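Local coordinates for protein xyloglucan-specific endo-beta-1,4-glucanase BoGH9A (Bacteroides ovatus, PDB 6DHT) that cleaves internal beta-1,4-glucosidic linkages in the backbone of xyloglucan, releasing xyloglucan oligosaccharides at the surface of a gut bacterium, at residues D339-W344 with G376-G382; K174-N178 with T266-F271; I383-L387 with F400-K405. All coordinates share one frame; numbering follows the deposited sequence.

Contact 1 (D339-W344 with G376-G382); sequences DDEFFW and GNTFALG. With CA (calcium ion), chain C.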
loop_
_atom_site.group_PDB
_atom_site.type_symbol
_atom_site.label_atom_id
_atom_site.label_comp_id
_atom_site.label_asym_id
_atom_site.label_seq_id
_atom_site.Cartn_x
_atom_site.Cartn_y
_atom_site.Cartn_z
ATOM N N ASP A 339 18.483 5.890 -9.258
ATOM C CA ASP A 339 18.278 5.421 -10.637
ATOM C C ASP A 339 16.828 5.010 -10.874
ATOM O O ASP A 339 16.257 5.299 -11.936
ATOM C CB ASP A 339 19.179 4.226 -10.973
ATOM C CG ASP A 339 20.623 4.629 -11.274
ATOM O OD1 ASP A 339 20.915 5.841 -11.356
ATOM O OD2 ASP A 339 21.461 3.718 -11.450
ATOM N N ASP A 340 16.242 4.334 -9.887
ATOM C CA ASP A 340 14.872 3.827 -10.043
ATOM C C ASP A 340 13.838 4.944 -10.092
ATOM O O ASP A 340 12.851 4.860 -10.833
ATOM C CB ASP A 340 14.521 2.811 -8.951
ATOM C CG ASP A 340 14.849 3.300 -7.545
ATOM O OD1 ASP A 340 16.049 3.402 -7.199
ATOM O OD2 ASP A 340 13.912 3.556 -6.754
ATOM N N GLU A 341 14.066 6.016 -9.335
ATOM C CA GLU A 341 13.188 7.172 -9.366
ATOM C C GLU A 341 13.358 7.908 -10.715
ATOM O O GLU A 341 12.391 8.394 -11.288
ATOM C CB GLU A 341 13.458 8.102 -8.166
ATOM C CG GLU A 341 12.989 7.554 -6.793
ATOM C CD GLU A 341 13.948 6.569 -6.150
ATOM O OE1 GLU A 341 15.046 6.321 -6.699
ATOM O OE2 GLU A 341 13.608 6.016 -5.074
ATOM N N PHE A 342 14.592 8.003 -11.211
ATOM C CA PHE A 342 14.807 8.556 -12.546
ATOM C C PHE A 342 14.061 7.705 -13.590
ATOM O O PHE A 342 13.381 8.238 -14.466
ATOM C CB PHE A 342 16.311 8.636 -12.875
ATOM C CG PHE A 342 16.974 9.928 -12.441
ATOM C CD1 PHE A 342 16.656 11.115 -13.063
ATOM C CD2 PHE A 342 17.897 9.933 -11.423
ATOM C CE1 PHE A 342 17.255 12.298 -12.688
ATOM C CE2 PHE A 342 18.514 11.124 -11.040
ATOM C CZ PHE A 342 18.175 12.305 -11.681
ATOM N N PHE A 343 14.131 6.382 -13.443
ATOM C CA PHE A 343 13.456 5.496 -14.401
ATOM C C PHE A 343 11.956 5.695 -14.381
ATOM O O PHE A 343 11.309 5.832 -15.423
ATOM C CB PHE A 343 13.780 4.039 -14.118
ATOM C CG PHE A 343 13.030 3.079 -14.984
ATOM C CD1 PHE A 343 13.362 2.963 -16.315
ATOM C CD2 PHE A 343 12.014 2.277 -14.478
ATOM C CE1 PHE A 343 12.701 2.085 -17.131
ATOM C CE2 PHE A 343 11.350 1.397 -15.295
ATOM C CZ PHE A 343 11.693 1.295 -16.627
ATOM N N TRP A 344 11.389 5.708 -13.181
ATOM C CA TRP A 344 9.941 5.870 -13.054
ATOM C C TRP A 344 9.497 7.247 -13.579
ATOM O O TRP A 344 8.583 7.346 -14.411
ATOM C CB TRP A 344 9.479 5.604 -11.600
ATOM C CG TRP A 344 8.020 5.830 -11.405
ATOM C CD1 TRP A 344 7.025 5.580 -12.295
ATOM C CD2 TRP A 344 7.390 6.416 -10.256
ATOM N NE1 TRP A 344 5.805 5.973 -11.786
ATOM C CE2 TRP A 344 6.001 6.463 -10.521
ATOM C CE3 TRP A 344 7.857 6.870 -9.019
ATOM C CZ2 TRP A 344 5.083 6.990 -9.616
ATOM C CZ3 TRP A 344 6.932 7.387 -8.110
ATOM C CH2 TRP A 344 5.561 7.434 -8.420
ATOM N N GLY A 376 11.266 3.233 -1.670
ATOM C CA GLY A 376 12.602 3.617 -2.094
ATOM C C GLY A 376 13.075 2.881 -3.330
ATOM O O GLY A 376 14.192 3.089 -3.803
ATOM N N ASN A 377 12.217 2.018 -3.854
ATOM C CA ASN A 377 12.531 1.216 -5.029
ATOM C C ASN A 377 11.364 1.248 -5.995
ATOM O O ASN A 377 10.468 0.387 -5.967
ATOM C CB ASN A 377 12.858 -0.227 -4.672
ATOM C CG ASN A 377 13.156 -1.082 -5.930
ATOM O OD1 ASN A 377 13.299 -0.565 -7.075
ATOM N ND2 ASN A 377 13.238 -2.395 -5.724
ATOM N N THR A 378 11.398 2.243 -6.872
ATOM C CA THR A 378 10.258 2.545 -7.724
ATOM C C THR A 378 10.406 1.951 -9.125
ATOM O O THR A 378 9.638 2.295 -10.026
ATOM C CB THR A 378 10.022 4.053 -7.820
ATOM O OG1 THR A 378 11.176 4.707 -8.374
ATOM C CG2 THR A 378 9.764 4.638 -6.446
ATOM N N PHE A 379 11.369 1.057 -9.333
ATOM C CA PHE A 379 11.505 0.432 -10.665
ATOM C C PHE A 379 10.188 -0.170 -11.114
ATOM O O PHE A 379 9.776 0.006 -12.262
ATOM C CB PHE A 379 12.576 -0.662 -10.671
ATOM C CG PHE A 379 13.995 -0.169 -10.923
ATOM C CD1 PHE A 379 14.289 0.723 -11.946
ATOM C CD2 PHE A 379 15.042 -0.664 -10.166
ATOM C CE1 PHE A 379 15.590 1.122 -12.183
ATOM C CE2 PHE A 379 16.336 -0.241 -10.395
ATOM C CZ PHE A 379 16.599 0.648 -11.414
ATOM N N ALA A 380 9.529 -0.891 -10.221
ATOM C CA ALA A 380 8.303 -1.568 -10.602
ATOM C C ALA A 380 7.227 -0.615 -11.102
ATOM O O ALA A 380 6.429 -0.974 -11.958
ATOM C CB ALA A 380 7.778 -2.403 -9.421
ATOM N N LEU A 381 7.177 0.591 -10.568
ATOM C CA LEU A 381 6.144 1.514 -10.978
ATOM C C LEU A 381 6.398 1.949 -12.418
ATOM O O LEU A 381 5.473 2.154 -13.179
ATOM C CB LEU A 381 6.073 2.727 -10.051
ATOM C CG LEU A 381 5.724 2.436 -8.589
ATOM C CD1 LEU A 381 5.549 3.763 -7.858
ATOM C CD2 LEU A 381 4.517 1.540 -8.448
ATOM N N GLY A 382 7.668 2.060 -12.762
ATOM C CA GLY A 382 8.010 2.357 -14.142
ATOM C C GLY A 382 7.675 1.189 -15.046
ATOM O O GLY A 382 7.164 1.362 -16.169
HETATM CA CA CA C . 15.602 4.505 -5.065
HETATM O O HOH W 1 17.047 2.821 -3.993
#
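Asp340 lies against the ring of Phe379 and does two further jobs with its carboxylate. Both oxygens bind the calcium ion, while OD2 also accepts a nearly straight bond (166°) from the backbone N of Thr378. That bond, 2.8 Å from Thr378 N to Asp340 OD2, arrives on the anti side, tilted out of the carboxylate plane. Chi1 of 50°, with CG between the backbone N and the carbonyl carbon, swings the carboxylate to the metal and to Thr378 N. Asp340 CB sits over the centre of the Phe379 ring, 3.5 Å from its centroid, a CH-pi contact; the edge of the same ring points at the face of Phe343 in an offset edge-to-face pair, planes at 62°. Glu341 chelates the calcium with both oxygens, and Gly376 O binds it at 2.4 Å, so the ion ties the start of one helix to the loop leading into the other; Asp335, His337 and water complete the site. Further along both segments, Leu381 sets CD1 over the six-membered ring of Trp344, 3.6 Å from its centroid, and Thr378 CB packs by Trp344 CE3 at 3.7 Å. Trp344 NE1 is hydrogen-bonded to Glu348 OE2. Helix 339-353 thus meets the start of helix 379-386, with helix 265-281 touching Glu341 and Trp344, and helix 176-192 packed on Leu381.

Contact 2 (K174-N178 with T266-F271); sequences KYIVN and TAALDF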
loop_
_atom_site.group_PDB
_atom_site.type_symbol
_atom_site.label_atom_id
_atom_site.label_comp_id
_atom_site.label_asym_id
_atom_site.label_seq_id
_atom_site.Cartn_x
_atom_site.Cartn_y
_atom_site.Cartn_z
ATOM N N LYS A 174 4.278 14.844 6.996
ATOM C CA LYS A 174 3.854 14.616 5.606
ATOM C C LYS A 174 5.102 14.543 4.758
ATOM O O LYS A 174 5.908 15.472 4.775
ATOM C CB LYS A 174 2.943 15.742 5.134
ATOM C CG LYS A 174 1.770 15.978 6.075
ATOM C CD LYS A 174 0.749 16.957 5.571
ATOM C CE LYS A 174 1.364 18.309 5.263
ATOM N NZ LYS A 174 0.331 19.352 5.091
ATOM N N TYR A 175 5.282 13.470 4.002
ATOM C CA TYR A 175 6.540 13.186 3.321
ATOM C C TYR A 175 6.316 13.002 1.824
ATOM O O TYR A 175 5.469 12.191 1.416
ATOM C CB TYR A 175 7.140 11.902 3.858
ATOM C CG TYR A 175 7.318 11.820 5.376
ATOM C CD1 TYR A 175 6.233 11.559 6.210
ATOM C CD2 TYR A 175 8.577 11.950 5.986
ATOM C CE1 TYR A 175 6.370 11.441 7.595
ATOM C CE2 TYR A 175 8.721 11.844 7.367
ATOM C CZ TYR A 175 7.623 11.587 8.169
ATOM O OH TYR A 175 7.771 11.460 9.553
ATOM N N ILE A 176 7.069 13.709 0.993
ATOM C CA ILE A 176 6.872 13.657 -0.450
ATOM C C ILE A 176 7.245 12.295 -1.057
ATOM O O ILE A 176 6.530 11.763 -1.920
ATOM C CB ILE A 176 7.678 14.789 -1.142
ATOM C CG1 ILE A 176 7.038 16.164 -0.899
ATOM C CG2 ILE A 176 7.753 14.540 -2.646
ATOM C CD1 ILE A 176 5.675 16.372 -1.548
ATOM N N VAL A 177 8.337 11.700 -0.614
ATOM C CA VAL A 177 8.754 10.417 -1.166
ATOM C C VAL A 177 7.673 9.383 -0.917
ATOM O O VAL A 177 7.196 8.700 -1.857
ATOM C CB VAL A 177 10.109 9.980 -0.604
ATOM C CG1 VAL A 177 10.386 8.509 -0.853
ATOM C CG2 VAL A 177 11.211 10.843 -1.211
ATOM N N ASN A 178 7.252 9.252 0.333
ATOM C CA ASN A 178 6.343 8.174 0.656
ATOM C C ASN A 178 4.959 8.419 0.075
ATOM O O ASN A 178 4.319 7.482 -0.427
ATOM C CB ASN A 178 6.256 7.996 2.162
ATOM C CG ASN A 178 5.753 6.637 2.535
ATOM O OD1 ASN A 178 6.186 5.637 1.965
ATOM N ND2 ASN A 178 4.803 6.587 3.452
ATOM N N THR A 266 15.213 12.577 -4.736
ATOM C CA THR A 266 14.158 11.560 -4.716
ATOM C C THR A 266 12.774 12.205 -4.541
ATOM O O THR A 266 11.810 11.810 -5.188
ATOM C CB THR A 266 14.424 10.536 -3.630
ATOM O OG1 THR A 266 14.771 11.221 -2.421
ATOM C CG2 THR A 266 15.559 9.629 -4.039
ATOM N N ALA A 267 12.665 13.216 -3.695
ATOM C CA ALA A 267 11.410 13.961 -3.614
ATOM C C ALA A 267 11.022 14.565 -4.953
ATOM O O ALA A 267 9.863 14.492 -5.385
ATOM C CB ALA A 267 11.488 15.041 -2.540
ATOM N N ALA A 268 11.990 15.201 -5.607
ATOM C CA ALA A 268 11.736 15.822 -6.879
ATOM C C ALA A 268 11.276 14.800 -7.916
ATOM O O ALA A 268 10.350 15.062 -8.665
ATOM C CB ALA A 268 12.977 16.545 -7.368
ATOM N N LEU A 269 11.942 13.651 -7.939
ATOM C CA LEU A 269 11.604 12.628 -8.929
ATOM C C LEU A 269 10.274 11.914 -8.641
ATOM O O LEU A 269 9.497 11.681 -9.559
ATOM C CB LEU A 269 12.734 11.625 -9.069
ATOM C CG LEU A 269 13.980 12.224 -9.727
ATOM C CD1 LEU A 269 15.127 11.289 -9.583
ATOM C CD2 LEU A 269 13.718 12.518 -11.188
ATOM N N ASP A 270 10.019 11.562 -7.384
ATOM C CA ASP A 270 8.736 10.918 -7.064
ATOM C C ASP A 270 7.592 11.913 -7.304
ATOM O O ASP A 270 6.529 11.554 -7.809
ATOM C CB ASP A 270 8.723 10.441 -5.634
ATOM C CG ASP A 270 9.621 9.244 -5.409
ATOM O OD1 ASP A 270 9.894 8.511 -6.380
ATOM O OD2 ASP A 270 10.089 9.026 -4.260
ATOM N N PHE A 271 7.822 13.198 -7.005
ATOM C CA PHE A 271 6.889 14.254 -7.369
ATOM C C PHE A 271 6.682 14.310 -8.901
ATOM O O PHE A 271 5.551 14.368 -9.396
ATOM C CB PHE A 271 7.438 15.608 -6.844
ATOM C CG PHE A 271 6.629 16.816 -7.218
ATOM C CD1 PHE A 271 6.769 17.360 -8.465
ATOM C CD2 PHE A 271 5.790 17.442 -6.319
ATOM C CE1 PHE A 271 6.076 18.497 -8.838
ATOM C CE2 PHE A 271 5.077 18.576 -6.671
ATOM C CZ PHE A 271 5.225 19.121 -7.941
#
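Val177 and Ile176, the first residues of helix 176-192, lie against helix 265-281, and the contact is held by van der Waals packing alone. Ile176 touches with its CG2 branch: the methyl sits 3.8 Å from Ala267 CB and reaches on to Phe271 CB at 4.3 Å. The torsion explains the choice of branch, since CG1 is anti to the carbonyl carbon (chi1 -73°) and CG2 is the one held anti to the backbone N, on the side of the other helix. Ala267 is small enough to let the backbones approach, the CA atoms of Val177 and Ala267 being 5.1 Å apart.

A second group of contacts brings methyls up to polar atoms without bonding them. Ile176 CG2 lies 3.5 Å from Ala267 O, a carbonyl already used within its helix by the backbone N of Phe271. Val177 lays both methyls against one side of Asp270 OD2, CG1 at 3.5 Å and CG2 at 3.7 Å, so this buried oxygen meets hydrocarbon there. The CG2 methyl also nears Thr266 OG1 at 3.8 Å and the backbone N of Ala267, which is hydrogen-bonded to Ser264 OG. The other carboxylate oxygen of Asp270 faces Glu341 and Trp344 of helix 339-353.

Just ahead of the helix, strand 174-175 pairs with strand 239-241, and Tyr175 reaches the predicted nucleophile, Asp171, its OH hydrogen-bonded to Asp171 OD2. Packing of helix upon helix is what the (alpha/alpha)6 barrel of glycoside hydrolase family 9 is built from, and this contact belongs to that framework.

Contact 3 (I383-L387 with F400-K405); sequences IFAWL and FADSLK. With EDO (1,2-ethanediol), chain L.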
loop_
_atom_site.group_PDB
_atom_site.type_symbol
_atom_site.label_atom_id
_atom_site.label_comp_id
_atom_site.label_asym_id
_atom_site.label_seq_id
_atom_site.Cartn_x
_atom_site.Cartn_y
_atom_site.Cartn_z
ATOM N N ILE A 383 7.978 -0.021 -14.575
ATOM C CA ILE A 383 7.700 -1.236 -15.328
ATOM C C ILE A 383 6.194 -1.352 -15.584
ATOM O O ILE A 383 5.756 -1.653 -16.719
ATOM C CB ILE A 383 8.244 -2.484 -14.603
ATOM C CG1 ILE A 383 9.770 -2.475 -14.661
ATOM C CG2 ILE A 383 7.696 -3.753 -15.203
ATOM C CD1 ILE A 383 10.445 -3.528 -13.833
ATOM N N PHE A 384 5.379 -1.096 -14.557
ATOM C CA PHE A 384 3.945 -1.224 -14.738
ATOM C C PHE A 384 3.451 -0.283 -15.845
ATOM O O PHE A 384 2.560 -0.639 -16.628
ATOM C CB PHE A 384 3.159 -0.926 -13.440
ATOM C CG PHE A 384 3.449 -1.841 -12.258
ATOM C CD1 PHE A 384 3.966 -3.113 -12.395
ATOM C CD2 PHE A 384 3.217 -1.362 -10.976
ATOM C CE1 PHE A 384 4.213 -3.887 -11.266
ATOM C CE2 PHE A 384 3.444 -2.140 -9.862
ATOM C CZ PHE A 384 3.943 -3.394 -10.011
ATOM N N ALA A 385 4.045 0.907 -15.906
ATOM C CA ALA A 385 3.676 1.887 -16.924
ATOM C C ALA A 385 3.996 1.368 -18.332
ATOM O O ALA A 385 3.154 1.404 -19.214
ATOM C CB ALA A 385 4.382 3.187 -16.657
ATOM N N TRP A 386 5.202 0.837 -18.515
ATOM C CA TRP A 386 5.580 0.227 -19.797
ATOM C C TRP A 386 4.704 -0.966 -20.204
ATOM O O TRP A 386 4.511 -1.206 -21.398
ATOM C CB TRP A 386 7.055 -0.201 -19.752
ATOM C CG TRP A 386 7.985 0.957 -19.952
ATOM C CD1 TRP A 386 8.598 1.682 -19.001
ATOM C CD2 TRP A 386 8.403 1.503 -21.210
ATOM N NE1 TRP A 386 9.360 2.683 -19.570
ATOM C CE2 TRP A 386 9.270 2.565 -20.934
ATOM C CE3 TRP A 386 8.123 1.184 -22.550
ATOM C CZ2 TRP A 386 9.844 3.337 -21.945
ATOM C CZ3 TRP A 386 8.707 1.936 -23.547
ATOM C CH2 TRP A 386 9.557 2.998 -23.242
ATOM N N LEU A 387 4.169 -1.705 -19.229
ATOM C CA LEU A 387 3.388 -2.914 -19.503
ATOM C C LEU A 387 1.895 -2.635 -19.674
ATOM O O LEU A 387 1.124 -3.546 -19.956
ATOM C CB LEU A 387 3.572 -3.930 -18.378
ATOM C CG LEU A 387 4.969 -4.505 -18.203
ATOM C CD1 LEU A 387 4.955 -5.424 -16.994
ATOM C CD2 LEU A 387 5.476 -5.237 -19.423
ATOM N N PHE A 400 11.320 -3.233 -25.771
ATOM C CA PHE A 400 11.719 -2.880 -24.423
ATOM C C PHE A 400 10.701 -3.412 -23.404
ATOM O O PHE A 400 11.085 -4.077 -22.424
ATOM C CB PHE A 400 11.864 -1.373 -24.283
ATOM C CG PHE A 400 12.358 -0.940 -22.931
ATOM C CD1 PHE A 400 13.585 -1.371 -22.471
ATOM C CD2 PHE A 400 11.606 -0.096 -22.149
ATOM C CE1 PHE A 400 14.055 -0.978 -21.222
ATOM C CE2 PHE A 400 12.064 0.311 -20.896
ATOM C CZ PHE A 400 13.287 -0.125 -20.439
ATOM N N ALA A 401 9.420 -3.121 -23.621
ATOM C CA ALA A 401 8.372 -3.640 -22.740
ATOM C C ALA A 401 8.460 -5.159 -22.623
ATOM O O ALA A 401 8.378 -5.707 -21.514
ATOM C CB ALA A 401 6.995 -3.220 -23.224
ATOM N N ASP A 402 8.628 -5.850 -23.746
ATOM C CA ASP A 402 8.714 -7.311 -23.734
ATOM C C ASP A 402 9.855 -7.790 -22.845
ATOM O O ASP A 402 9.709 -8.801 -22.149
ATOM C CB ASP A 402 8.916 -7.881 -25.150
ATOM C CG ASP A 402 7.639 -7.909 -25.967
ATOM O OD1 ASP A 402 6.565 -7.583 -25.429
ATOM O OD2 ASP A 402 7.713 -8.280 -27.161
ATOM N N SER A 403 10.976 -7.072 -22.841
ATOM C CA SER A 403 12.112 -7.455 -22.018
ATOM C C SER A 403 11.761 -7.291 -20.537
ATOM O O SER A 403 12.185 -8.089 -19.701
ATOM C CB SER A 403 13.385 -6.665 -22.371
ATOM O OG SER A 403 13.324 -5.299 -21.986
ATOM N N LEU A 404 10.959 -6.287 -20.212
ATOM C CA LEU A 404 10.565 -6.068 -18.819
ATOM C C LEU A 404 9.555 -7.119 -18.407
ATOM O O LEU A 404 9.585 -7.602 -17.256
ATOM C CB LEU A 404 9.953 -4.680 -18.662
ATOM C CG LEU A 404 10.832 -3.468 -18.978
ATOM C CD1 LEU A 404 10.044 -2.172 -18.918
ATOM C CD2 LEU A 404 12.016 -3.400 -18.048
ATOM N N LYS A 405 8.664 -7.501 -19.309
ATOM C CA LYS A 405 7.730 -8.587 -19.057
ATOM C C LYS A 405 8.484 -9.867 -18.741
ATOM O O LYS A 405 8.163 -10.571 -17.773
ATOM C CB LYS A 405 6.823 -8.805 -20.267
ATOM C CG LYS A 405 5.930 -10.042 -20.191
ATOM C CD LYS A 405 4.975 -10.068 -21.364
ATOM C CE LYS A 405 4.317 -11.429 -21.512
ATOM N NZ LYS A 405 3.445 -11.492 -22.706
HETATM C C1 EDO L . 4.876 -6.389 -23.194
HETATM O O1 EDO L . 4.959 -5.878 -24.531
HETATM C C2 EDO L . 3.610 -5.860 -22.528
HETATM O O2 EDO L . 2.486 -6.609 -23.005
#
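Ile383 opens the contact modestly, its CG1 resting 4.2 Å from Leu404 CD2. One turn on, Trp386 gives the largest share. Phe400 comes in edge first over the indole: CD2 stands 3.5 Å above the plane, over its centre, and CE2 is 3.6 Å from Trp386 CE2, a T-shaped pair with planes at 82°. Phe400 reaches this position because CG is anti to its backbone N (chi1 -176°). Leu404 CD1 packs against Trp386 CB at 3.7 Å, and Trp386 O lies 3.7 Å from Ala401 CB. Trp386 NE1 is hydrogen-bonded to Ser347 OG, which helps to hold the turn of the indole. With an alanine at Trp386, the edge of Phe400 would probably lose the face it points at, a gap would open beside Leu404 CD1, and Ser347 would be left without this donor. Leu387 ends the segment by laying CD2 against Ala401 O at 3.6 Å and against the CB of Lys405, whose NZ is hydrogen-bonded to Gln457 O. An ethanediol, probably from the crystallisation liquor, sits by Leu387 CD2 and is hydrogen-bonded to Asp402 OD1 and to Arg398. The second half of helix 379-386 is thus packed on helix 395-416, while helix 339-353 touches both, with Phe351 edge-to-face on Trp386 and Phe343 against Phe400.

The contacts follow one another in series along the chain: contact 2, then contact 1, then contact 3. All lie in the family 9 catalytic region. The centres of contacts 1 and 2 are 12 Å apart, and helix 265-281 packs on helix 339-353 between them, with Leu269 on Phe342. Contacts 1 and 3, 13 Å apart, share helix 379-386 and join through Phe343, which touches Ile383 and Trp386. Contacts 2 and 3 do not touch; their centres are 23 Å apart and their nearest atoms about 12 Å. Helix 339-353, tied by calcium to the loop before helix 379-386, therefore stands between contact 2, where Tyr175 reaches the predicted nucleophile, and helix 395-416.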